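Local atomic coordinates of group II chitinase (Ostrinia furnacalis, PDB entry 6JAV), a protein that probably hydrolyses internal linkages of chitin as an endochitinase, this chain being its first family 18 catalytic domain, crystallised with an inhibitor. Residues A[148-153]-A[185-190]; A[177-183]-A[233-239]; A[303-309]-A[324-330]. One frame throughout, in Å; residues are numbered along the deposited sequence.

Contact 1: residues A[148-153]-A[185-190]; sequences FADLVH and VLARLL
V152, L186 and L189 form the centre of a contact between two helices running nearly side by side. Segment 148-153 is wholly helical; segment 185-190 is helical to L189, and L190 leaves the helix into an extended conformation (phi/psi -79°/145°) while its N still bonds L186 O at 2.9 Å. The short axes approach to 9.8 Å and their N-to-C directions differ by only 12°, so the register repeats after one turn: A149 CA lies 6.4 Å from V185 CA, and H153 CA lies 6.9 Å from L189 CA. V152 (chi1 t) points straight at the second helix. Its CG2 meets L186 CD2 at 3.8 Å, and its CG1 meets L189 CB at 4.1 Å and L190 CD2 at 3.9 Å. L186, L189 and L190 all take the mt rotamer. That of L186 also carries CD1 to the edge of the F148 ring, 4.0 Å from F148 CE2, with F148 at chi1 t. L189, partly exposed, also points at the first helix, its CD1 3.6 Å from H153 CA and 3.9 Å from H153 CB. One turn earlier, A149 CB and V185 CG1 touch at 4.1 Å. No hydrogen bond joins the segments; apolar side chains make the contact. Beneath them, V152 also rests on L125 and L166, and L190 on L166 and A168, side chains of parallel strands 122-126 and 165-170. Two neighbouring, almost parallel helices laid over adjacent parallel strands are the repeating beta-alpha-beta pattern of a TIM barrel, here in its outer helical layer.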
loop_
_atom_site.group_PDB
_atom_site.type_symbol
_atom_site.label_atom_id
_atom_site.label_comp_id
_atom_site.label_asym_id
_atom_site.label_seq_id
_atom_site.Cartn_x
_atom_site.Cartn_y
_atom_site.Cartn_z
ATOM N N PHE A 148 -20.403 -3.163 -0.587
ATOM C CA PHE A 148 -19.303 -2.198 -0.520
ATOM C C PHE A 148 -19.603 -0.949 -1.350
ATOM O O PHE A 148 -19.312 0.181 -0.928
ATOM C CB PHE A 148 -18.021 -2.879 -0.992
ATOM C CG PHE A 148 -16.777 -2.039 -0.836
ATOM C CD1 PHE A 148 -16.300 -1.715 0.435
ATOM C CD2 PHE A 148 -16.099 -1.582 -1.961
ATOM C CE1 PHE A 148 -15.116 -0.954 0.565
ATOM C CE2 PHE A 148 -14.936 -0.825 -1.849
ATOM C CZ PHE A 148 -14.443 -0.513 -0.577
ATOM N N ALA A 149 -20.182 -1.130 -2.546
ATOM C CA ALA A 149 -20.537 0.026 -3.366
ATOM C C ALA A 149 -21.546 0.917 -2.657
ATOM O O ALA A 149 -21.441 2.148 -2.716
ATOM C CB ALA A 149 -21.099 -0.464 -4.708
ATOM N N ASP A 150 -22.509 0.312 -1.952
ATOM C CA ASP A 150 -23.484 1.112 -1.216
ATOM C C ASP A 150 -22.849 1.782 -0.005
ATOM O O ASP A 150 -23.184 2.932 0.311
ATOM C CB ASP A 150 -24.687 0.264 -0.794
ATOM C CG ASP A 150 -25.591 -0.087 -1.980
ATOM O OD1 ASP A 150 -25.563 0.634 -3.006
ATOM O OD2 ASP A 150 -26.326 -1.091 -1.882
ATOM N N LEU A 151 -21.919 1.085 0.674
ATOM C CA LEU A 151 -21.170 1.731 1.758
ATOM C C LEU A 151 -20.412 2.959 1.242
ATOM O O LEU A 151 -20.437 4.037 1.859
ATOM C CB LEU A 151 -20.202 0.740 2.413
ATOM C CG LEU A 151 -19.416 1.360 3.599
ATOM C CD1 LEU A 151 -20.316 1.497 4.814
ATOM C CD2 LEU A 151 -18.198 0.523 3.926
ATOM N N VAL A 152 -19.748 2.817 0.096
ATOM C CA VAL A 152 -19.032 3.943 -0.499
ATOM C C VAL A 152 -19.985 5.086 -0.830
ATOM O O VAL A 152 -19.684 6.255 -0.546
ATOM C CB VAL A 152 -18.234 3.469 -1.720
ATOM C CG1 VAL A 152 -17.679 4.653 -2.498
ATOM C CG2 VAL A 152 -17.047 2.638 -1.245
ATOM N N HIS A 153 -21.160 4.768 -1.400
ATOM C CA HIS A 153 -22.118 5.826 -1.680
ATOM C C HIS A 153 -22.565 6.523 -0.395
ATOM O O HIS A 153 -22.613 7.760 -0.328
ATOM C CB HIS A 153 -23.336 5.285 -2.409
ATOM C CG HIS A 153 -24.424 6.305 -2.414
ATOM N ND1 HIS A 153 -25.584 6.162 -1.684
ATOM C CD2 HIS A 153 -24.445 7.564 -2.919
ATOM C CE1 HIS A 153 -26.304 7.269 -1.797
ATOM N NE2 HIS A 153 -25.640 8.126 -2.555
ATOM N N VAL A 185 -18.958 2.697 -9.910
ATOM C CA VAL A 185 -19.447 3.412 -8.739
ATOM C C VAL A 185 -18.283 3.955 -7.933
ATOM O O VAL A 185 -18.259 5.134 -7.532
ATOM C CB VAL A 185 -20.317 2.481 -7.880
ATOM C CG1 VAL A 185 -20.593 3.144 -6.528
ATOM C CG2 VAL A 185 -21.606 2.161 -8.610
ATOM N N LEU A 186 -17.284 3.100 -7.694
ATOM C CA LEU A 186 -16.122 3.532 -6.935
ATOM C C LEU A 186 -15.398 4.658 -7.653
ATOM O O LEU A 186 -14.992 5.647 -7.034
ATOM C CB LEU A 186 -15.160 2.366 -6.733
ATOM C CG LEU A 186 -15.727 1.136 -6.027
ATOM C CD1 LEU A 186 -14.584 0.198 -5.708
ATOM C CD2 LEU A 186 -16.478 1.522 -4.787
ATOM N N ALA A 187 -15.238 4.533 -8.972
ATOM C CA ALA A 187 -14.496 5.546 -9.720
ATOM C C ALA A 187 -15.200 6.892 -9.720
ATOM O O ALA A 187 -14.541 7.944 -9.748
ATOM C CB ALA A 187 -14.358 5.084 -11.166
ATOM N N ARG A 188 -16.527 6.880 -9.707
ATOM C CA ARG A 188 -17.272 8.131 -9.712
ATOM C C ARG A 188 -17.219 8.826 -8.350
ATOM O O ARG A 188 -17.139 10.065 -8.281
ATOM C CB ARG A 188 -18.715 7.853 -10.140
ATOM C CG ARG A 188 -19.594 9.076 -10.068
ATOM C CD ARG A 188 -20.926 8.837 -10.789
ATOM N NE ARG A 188 -21.534 7.567 -10.438
ATOM C CZ ARG A 188 -22.259 7.359 -9.346
ATOM N NH1 ARG A 188 -22.467 8.346 -8.495
ATOM N NH2 ARG A 188 -22.780 6.164 -9.114
ATOM N N LEU A 189 -17.277 8.062 -7.251
ATOM C CA LEU A 189 -17.458 8.646 -5.921
ATOM C C LEU A 189 -16.162 8.878 -5.157
ATOM O O LEU A 189 -16.092 9.823 -4.363
ATOM C CB LEU A 189 -18.372 7.745 -5.073
ATOM C CG LEU A 189 -19.803 7.700 -5.628
ATOM C CD1 LEU A 189 -20.626 6.684 -4.879
ATOM C CD2 LEU A 189 -20.442 9.094 -5.542
ATOM N N LEU A 190 -15.145 8.060 -5.365
ATOM C CA LEU A 190 -13.913 8.193 -4.595
ATOM C C LEU A 190 -13.034 9.326 -5.133
ATOM O O LEU A 190 -12.948 9.569 -6.338
ATOM C CB LEU A 190 -13.122 6.877 -4.631
ATOM C CG LEU A 190 -13.817 5.666 -3.995
ATOM C CD1 LEU A 190 -12.990 4.401 -4.230
ATOM C CD2 LEU A 190 -14.037 5.910 -2.525
#

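Contact 2: residues A[177-183]-A[233-239]; sequences IDAGYDV and YWMEKGT
A single carboxylate oxygen, D178 OD1, takes both a very short hydrogen bond from Y233 OH (2.5 Å) and a salt bridge from K237 NZ (3.2 Å, weak as a hydrogen bond). K174 pairs with the other oxygen of D178. K237 NZ also donates to water 1 at 2.8 Å, which stands 3.0 Å from I177 O and 2.7 Å from Y181 O, in reach of donating to these carbonyls where helix 174-180 ends. Y181 then turns extended, D182 centres an inverse gamma turn and stands at the N-cap position of the next helix, and V183 begins it. Next to the charged group, W234 (chi1 m) takes I177 CG2 over one face; I177 CD1 lies 3.8 Å from W234 CD1, V183 CG2 3.8 Å from W234 CZ3, and Y181 CD2 3.5 Å from W234 CH2, ring planes oblique at 49°. V183 CA is 6.1 Å from K237 CA, and V183 CG1 sits 3.7 Å from K237 CB. A Schellman motif at G238 (phi 122°) closes the helix, with T239 N and OG1 both bonding W234 O (3.0 and 2.9 Å). The contact joins helix 174-180 and the following turn to helix 227-236 outside the barrel strands: Y181 and W234 rest on V170 of strand 165-170, W234 on V195 and T239 on I193 of strand 192-195.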
loop_
_atom_site.group_PDB
_atom_site.type_symbol
_atom_site.label_atom_id
_atom_site.label_comp_id
_atom_site.label_asym_id
_atom_site.label_seq_id
_atom_site.Cartn_x
_atom_site.Cartn_y
_atom_site.Cartn_z
ATOM N N ILE A 177 -10.485 -7.991 -8.405
ATOM C CA ILE A 177 -11.128 -6.808 -8.956
ATOM C C ILE A 177 -12.498 -7.177 -9.513
ATOM O O ILE A 177 -13.502 -6.505 -9.251
ATOM C CB ILE A 177 -10.228 -6.170 -10.032
ATOM C CG1 ILE A 177 -8.897 -5.634 -9.436
ATOM C CG2 ILE A 177 -10.966 -5.051 -10.756
ATOM C CD1 ILE A 177 -7.822 -5.441 -10.524
ATOM N N ASP A 178 -12.538 -8.256 -10.306
ATOM C CA ASP A 178 -13.788 -8.677 -10.931
ATOM C C ASP A 178 -14.830 -9.052 -9.882
ATOM O O ASP A 178 -16.025 -8.767 -10.055
ATOM C CB ASP A 178 -13.520 -9.884 -11.827
ATOM C CG ASP A 178 -12.831 -9.527 -13.144
ATOM O OD1 ASP A 178 -12.780 -8.324 -13.524
ATOM O OD2 ASP A 178 -12.378 -10.499 -13.826
ATOM N N ALA A 179 -14.405 -9.698 -8.793
ATOM C CA ALA A 179 -15.346 -10.218 -7.809
ATOM C C ALA A 179 -15.810 -9.175 -6.808
ATOM O O ALA A 179 -16.957 -9.242 -6.353
ATOM C CB ALA A 179 -14.725 -11.371 -7.021
ATOM N N GLY A 180 -14.964 -8.211 -6.451
ATOM C CA GLY A 180 -15.249 -7.400 -5.285
ATOM C C GLY A 180 -15.658 -5.975 -5.561
ATOM O O GLY A 180 -16.211 -5.334 -4.669
ATOM N N TYR A 181 -15.375 -5.436 -6.757
ATOM C CA TYR A 181 -15.498 -4.004 -6.969
ATOM C C TYR A 181 -16.496 -3.668 -8.064
ATOM O O TYR A 181 -16.343 -4.122 -9.202
ATOM C CB TYR A 181 -14.147 -3.393 -7.335
ATOM C CG TYR A 181 -13.090 -3.566 -6.266
ATOM C CD1 TYR A 181 -13.256 -3.066 -4.976
ATOM C CD2 TYR A 181 -11.895 -4.166 -6.577
ATOM C CE1 TYR A 181 -12.250 -3.229 -4.003
ATOM C CE2 TYR A 181 -10.906 -4.336 -5.633
ATOM C CZ TYR A 181 -11.090 -3.867 -4.350
ATOM O OH TYR A 181 -10.049 -4.060 -3.453
ATOM N N ASP A 182 -17.450 -2.799 -7.737
ATOM C CA ASP A 182 -18.295 -2.155 -8.749
ATOM C C ASP A 182 -17.492 -0.938 -9.185
ATOM O O ASP A 182 -17.593 0.142 -8.596
ATOM C CB ASP A 182 -19.642 -1.771 -8.146
ATOM C CG ASP A 182 -20.616 -1.222 -9.176
ATOM O OD1 ASP A 182 -20.172 -0.665 -10.211
ATOM O OD2 ASP A 182 -21.837 -1.330 -8.927
ATOM N N VAL A 183 -16.654 -1.134 -10.204
ATOM C CA VAL A 183 -15.644 -0.126 -10.543
ATOM C C VAL A 183 -16.260 1.206 -10.941
ATOM O O VAL A 183 -15.772 2.249 -10.477
ATOM C CB VAL A 183 -14.627 -0.696 -11.560
ATOM C CG1 VAL A 183 -13.636 0.394 -11.991
ATOM C CG2 VAL A 183 -13.853 -1.857 -10.949
ATOM N N TYR A 233 -6.211 -2.362 -16.513
ATOM C CA TYR A 233 -7.460 -3.056 -16.238
ATOM C C TYR A 233 -8.402 -2.197 -15.402
ATOM O O TYR A 233 -9.601 -2.119 -15.694
ATOM C CB TYR A 233 -7.166 -4.381 -15.550
ATOM C CG TYR A 233 -8.340 -5.328 -15.580
ATOM C CD1 TYR A 233 -8.838 -5.785 -16.788
ATOM C CD2 TYR A 233 -8.943 -5.760 -14.423
ATOM C CE1 TYR A 233 -9.920 -6.647 -16.830
ATOM C CE2 TYR A 233 -10.030 -6.640 -14.456
ATOM C CZ TYR A 233 -10.507 -7.065 -15.664
ATOM O OH TYR A 233 -11.578 -7.945 -15.702
ATOM N N TRP A 234 -7.886 -1.516 -14.362
ATOM C CA TRP A 234 -8.733 -0.558 -13.643
ATOM C C TRP A 234 -9.327 0.480 -14.591
ATOM O O TRP A 234 -10.509 0.835 -14.470
ATOM C CB TRP A 234 -7.956 0.089 -12.468
ATOM C CG TRP A 234 -8.000 -0.760 -11.246
ATOM C CD1 TRP A 234 -7.087 -1.688 -10.845
ATOM C CD2 TRP A 234 -9.030 -0.752 -10.251
ATOM N NE1 TRP A 234 -7.502 -2.295 -9.663
ATOM C CE2 TRP A 234 -8.702 -1.739 -9.293
ATOM C CE3 TRP A 234 -10.233 -0.031 -10.109
ATOM C CZ2 TRP A 234 -9.527 -2.027 -8.195
ATOM C CZ3 TRP A 234 -11.041 -0.295 -9.002
ATOM C CH2 TRP A 234 -10.679 -1.292 -8.054
ATOM N N MET A 235 -8.536 0.966 -15.550
ATOM C CA MET A 235 -9.059 1.940 -16.510
ATOM C C MET A 235 -10.083 1.302 -17.450
ATOM O O MET A 235 -11.134 1.905 -17.719
ATOM C CB MET A 235 -7.914 2.610 -17.264
ATOM C CG MET A 235 -7.090 3.497 -16.315
ATOM S SD MET A 235 -6.001 4.664 -17.155
ATOM C CE MET A 235 -4.859 3.498 -17.815
ATOM N N GLU A 236 -9.807 0.085 -17.925
ATOM C CA GLU A 236 -10.758 -0.602 -18.810
ATOM C C GLU A 236 -12.093 -0.822 -18.106
ATOM O O GLU A 236 -13.166 -0.731 -18.729
ATOM C CB GLU A 236 -10.146 -1.934 -19.249
ATOM C CG GLU A 236 -11.053 -2.830 -20.091
ATOM C CD GLU A 236 -10.464 -4.231 -20.309
ATOM O OE1 GLU A 236 -9.220 -4.377 -20.358
ATOM O OE2 GLU A 236 -11.252 -5.193 -20.420
ATOM N N LYS A 237 -12.050 -1.077 -16.794
ATOM C CA LYS A 237 -13.264 -1.301 -16.016
ATOM C C LYS A 237 -14.035 -0.024 -15.715
ATOM O O LYS A 237 -15.125 -0.107 -15.125
ATOM C CB LYS A 237 -12.924 -2.042 -14.706
ATOM C CG LYS A 237 -12.416 -3.462 -14.926
ATOM C CD LYS A 237 -13.556 -4.426 -15.121
ATOM C CE LYS A 237 -13.812 -5.194 -13.858
ATOM N NZ LYS A 237 -15.010 -6.103 -13.963
ATOM N N GLY A 238 -13.501 1.150 -16.061
ATOM C CA GLY A 238 -14.222 2.406 -15.914
ATOM C C GLY A 238 -13.555 3.455 -15.040
ATOM O O GLY A 238 -14.181 4.474 -14.719
ATOM N N THR A 239 -12.262 3.256 -14.658
ATOM C CA THR A 239 -11.670 4.255 -13.769
ATOM C C THR A 239 -10.950 5.332 -14.578
ATOM O O THR A 239 -10.072 4.996 -15.385
ATOM C CB THR A 239 -10.649 3.594 -12.848
ATOM O OG1 THR A 239 -11.269 2.486 -12.196
ATOM C CG2 THR A 239 -10.153 4.560 -11.774
HETATM O O HOH W 1 -15.533 -5.685 -11.273
#

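Contact 3: residues A[303-309]-A[324-330]; sequences KDPYQRM and DVEIIKK
Q307 lays its side chain across I327 and E326 on the first turn of helix 325-337, and its CA, 6.5 Å from I327 CA, marks the nearest backbone approach. Q307 closes a type I beta turn that starts at D304 (P305 -63°/-24°, Y306 -88°/-4°, Q307 N to D304 O 2.9 Å) and itself takes left-handed helical angles, 56°/42°, which turn its carbonyl to the helix. There Q307 O accepts from K330 NZ at 2.9 Å and lies 3.5 Å from I327 CD1; M309 O is 3.7 Å from the same methyl. At the other end of the contact, K303 reaches over to the helix start: its NZ makes salt bridges to D324 OD2 (2.8 Å) and E326 OE2 (3.2 Å), forming a three-residue network. D324 (chi1 p) is also the N-cap, its OD1 accepting from I327 N at 3.0 Å, so one carboxylate caps the helix and pairs with the loop. Water 2 donates to D304 O and to E326 OE2, each at 2.9 Å. The loop is braced from within by D304. Its OD1 accepts from Y306 N (3.0 Å), an Asx turn, and its OD2 from R308 N (2.8 Å), while R308 NE meets D304 OD2 and R308 NH1 meets D304 OD1, both at 2.9 Å. The loop connects antiparallel strands 300-302 and 312-315 of the domain inserted in the barrel. R308 bonds through its backbone to L214 and Y215, while V325 and I328 of the helix pack on helix 363-373.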
loop_
_atom_site.group_PDB
_atom_site.type_symbol
_atom_site.label_atom_id
_atom_site.label_comp_id
_atom_site.label_asym_id
_atom_site.label_seq_id
_atom_site.Cartn_x
_atom_site.Cartn_y
_atom_site.Cartn_z
ATOM N N LYS A 303 19.811 -7.532 -11.543
ATOM C CA LYS A 303 18.900 -6.550 -12.127
ATOM C C LYS A 303 18.349 -7.065 -13.448
ATOM O O LYS A 303 18.928 -7.950 -14.084
ATOM C CB LYS A 303 19.601 -5.213 -12.337
ATOM C CG LYS A 303 20.112 -4.630 -11.015
ATOM C CD LYS A 303 20.599 -3.204 -11.178
ATOM C CE LYS A 303 19.435 -2.233 -11.117
ATOM N NZ LYS A 303 19.817 -0.853 -10.656
ATOM N N ASP A 304 17.189 -6.532 -13.831
ATOM C CA ASP A 304 16.602 -6.835 -15.134
ATOM C C ASP A 304 17.039 -5.755 -16.111
ATOM O O ASP A 304 16.635 -4.598 -15.960
ATOM C CB ASP A 304 15.085 -6.879 -15.028
ATOM C CG ASP A 304 14.405 -7.087 -16.364
ATOM O OD1 ASP A 304 15.091 -7.370 -17.370
ATOM O OD2 ASP A 304 13.157 -6.943 -16.423
ATOM N N PRO A 305 17.853 -6.078 -17.118
ATOM C CA PRO A 305 18.322 -5.047 -18.053
ATOM C C PRO A 305 17.211 -4.397 -18.862
ATOM O O PRO A 305 17.381 -3.259 -19.316
ATOM C CB PRO A 305 19.305 -5.822 -18.948
ATOM C CG PRO A 305 18.797 -7.236 -18.905
ATOM C CD PRO A 305 18.306 -7.430 -17.475
ATOM N N TYR A 306 16.071 -5.070 -19.046
ATOM C CA TYR A 306 14.919 -4.476 -19.718
ATOM C C TYR A 306 14.006 -3.714 -18.759
ATOM O O TYR A 306 13.025 -3.108 -19.209
ATOM C CB TYR A 306 14.118 -5.571 -20.425
ATOM C CG TYR A 306 14.851 -6.150 -21.629
ATOM C CD1 TYR A 306 15.067 -5.387 -22.767
ATOM C CD2 TYR A 306 15.327 -7.449 -21.608
ATOM C CE1 TYR A 306 15.748 -5.912 -23.869
ATOM C CE2 TYR A 306 16.004 -7.979 -22.703
ATOM C CZ TYR A 306 16.196 -7.208 -23.827
ATOM O OH TYR A 306 16.869 -7.716 -24.921
ATOM N N GLN A 307 14.299 -3.740 -17.455
ATOM C CA GLN A 307 13.551 -2.946 -16.482
ATOM C C GLN A 307 12.055 -3.247 -16.531
ATOM O O GLN A 307 11.221 -2.342 -16.470
ATOM C CB GLN A 307 13.838 -1.460 -16.649
ATOM C CG GLN A 307 15.261 -1.076 -16.309
ATOM C CD GLN A 307 15.260 0.120 -15.429
ATOM O OE1 GLN A 307 15.295 -0.016 -14.207
ATOM N NE2 GLN A 307 15.145 1.311 -16.029
ATOM N N ARG A 308 11.712 -4.527 -16.648
ATOM C CA ARG A 308 10.327 -4.950 -16.466
ATOM C C ARG A 308 10.013 -5.149 -14.996
ATOM O O ARG A 308 8.836 -5.180 -14.612
ATOM C CB ARG A 308 10.078 -6.272 -17.198
ATOM C CG ARG A 308 10.410 -6.174 -18.690
ATOM C CD ARG A 308 10.717 -7.524 -19.275
ATOM N NE ARG A 308 11.975 -8.057 -18.782
ATOM C CZ ARG A 308 12.553 -9.161 -19.253
ATOM N NH1 ARG A 308 13.708 -9.566 -18.736
ATOM N NH2 ARG A 308 11.973 -9.867 -20.239
ATOM N N MET A 309 11.045 -5.286 -14.174
ATOM C CA MET A 309 10.860 -5.437 -12.740
ATOM C C MET A 309 12.151 -4.992 -12.084
ATOM O O MET A 309 13.203 -4.899 -12.736
ATOM C CB MET A 309 10.566 -6.883 -12.375
ATOM C CG MET A 309 11.740 -7.830 -12.714
ATOM S SD MET A 309 11.406 -9.530 -12.306
ATOM C CE MET A 309 10.268 -10.032 -13.612
ATOM N N ASP A 324 14.382 -0.835 -6.376
ATOM C CA ASP A 324 15.468 0.111 -6.192
ATOM C C ASP A 324 15.134 1.457 -6.840
ATOM O O ASP A 324 14.086 1.642 -7.461
ATOM C CB ASP A 324 16.798 -0.479 -6.684
ATOM C CG ASP A 324 16.832 -0.760 -8.196
ATOM O OD1 ASP A 324 15.835 -0.612 -8.928
ATOM O OD2 ASP A 324 17.913 -1.183 -8.670
ATOM N N VAL A 325 16.038 2.428 -6.686
ATOM C CA VAL A 325 15.816 3.753 -7.261
ATOM C C VAL A 325 15.621 3.664 -8.767
ATOM O O VAL A 325 14.779 4.368 -9.337
ATOM C CB VAL A 325 16.971 4.706 -6.876
ATOM C CG1 VAL A 325 16.955 5.942 -7.734
ATOM C CG2 VAL A 325 16.888 5.023 -5.390
ATOM N N GLU A 326 16.390 2.803 -9.442
ATOM C CA GLU A 326 16.278 2.720 -10.897
ATOM C C GLU A 326 14.863 2.323 -11.331
ATOM O O GLU A 326 14.252 2.984 -12.190
ATOM C CB GLU A 326 17.316 1.739 -11.445
ATOM C CG GLU A 326 17.371 1.744 -12.959
ATOM C CD GLU A 326 18.234 0.630 -13.525
ATOM O OE1 GLU A 326 19.171 0.944 -14.288
ATOM O OE2 GLU A 326 17.959 -0.553 -13.221
ATOM N N ILE A 327 14.322 1.239 -10.761
ATOM C CA ILE A 327 12.989 0.816 -11.193
ATOM C C ILE A 327 11.920 1.804 -10.739
ATOM O O ILE A 327 10.907 1.984 -11.427
ATOM C CB ILE A 327 12.668 -0.634 -10.785
ATOM C CG1 ILE A 327 11.548 -1.234 -11.655
ATOM C CG2 ILE A 327 12.262 -0.711 -9.307
ATOM C CD1 ILE A 327 11.951 -1.441 -13.118
ATOM N N ILE A 328 12.129 2.471 -9.600
ATOM C CA ILE A 328 11.183 3.489 -9.152
ATOM C C ILE A 328 11.088 4.607 -10.180
ATOM O O ILE A 328 9.981 5.073 -10.518
ATOM C CB ILE A 328 11.603 3.996 -7.760
ATOM C CG1 ILE A 328 11.348 2.924 -6.683
ATOM C CG2 ILE A 328 10.923 5.318 -7.451
ATOM C CD1 ILE A 328 9.894 2.613 -6.354
ATOM N N LYS A 329 12.231 5.068 -10.705
ATOM C CA LYS A 329 12.181 6.099 -11.731
ATOM C C LYS A 329 11.415 5.619 -12.956
ATOM O O LYS A 329 10.626 6.378 -13.546
ATOM C CB LYS A 329 13.588 6.560 -12.123
ATOM C CG LYS A 329 14.299 7.333 -11.025
ATOM C CD LYS A 329 15.802 7.211 -11.204
ATOM C CE LYS A 329 16.557 8.383 -10.604
ATOM N NZ LYS A 329 17.922 8.511 -11.214
ATOM N N LYS A 330 11.613 4.356 -13.347
ATOM C CA LYS A 330 10.862 3.804 -14.475
ATOM C C LYS A 330 9.359 3.784 -14.169
ATOM O O LYS A 330 8.526 4.162 -15.008
ATOM C CB LYS A 330 11.376 2.398 -14.778
ATOM C CG LYS A 330 10.723 1.701 -15.947
ATOM C CD LYS A 330 11.447 1.991 -17.241
ATOM C CE LYS A 330 10.819 1.242 -18.408
ATOM N NZ LYS A 330 11.105 -0.208 -18.398
HETATM O O HOH W 2 18.676 -2.672 -15.144
#

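In the fold
Contacts 1 and 2 are neighbours, their centres 12 Å apart, and their segments alternate along the chain. Helix 174-180 is followed, after the Y181-D182 turn, by helix 183-189; across the junction Y181 packs on L186, D182 on A149, and A187 on G238 and T239, and the two contacts share strand 165-170 as a floor. Contact 3 comes later in the chain and stands apart, its centre 34 Å from that of contact 1 and 27 Å from that of contact 2. Contacts 1 and 2 therefore belong to the helical shell of the TIM barrel, whereas contact 3 joins the alpha+beta insertion domain, inserted between the barrel strand that begins at 244 and helix 325-337, to that helix, which leads to strand 342-346.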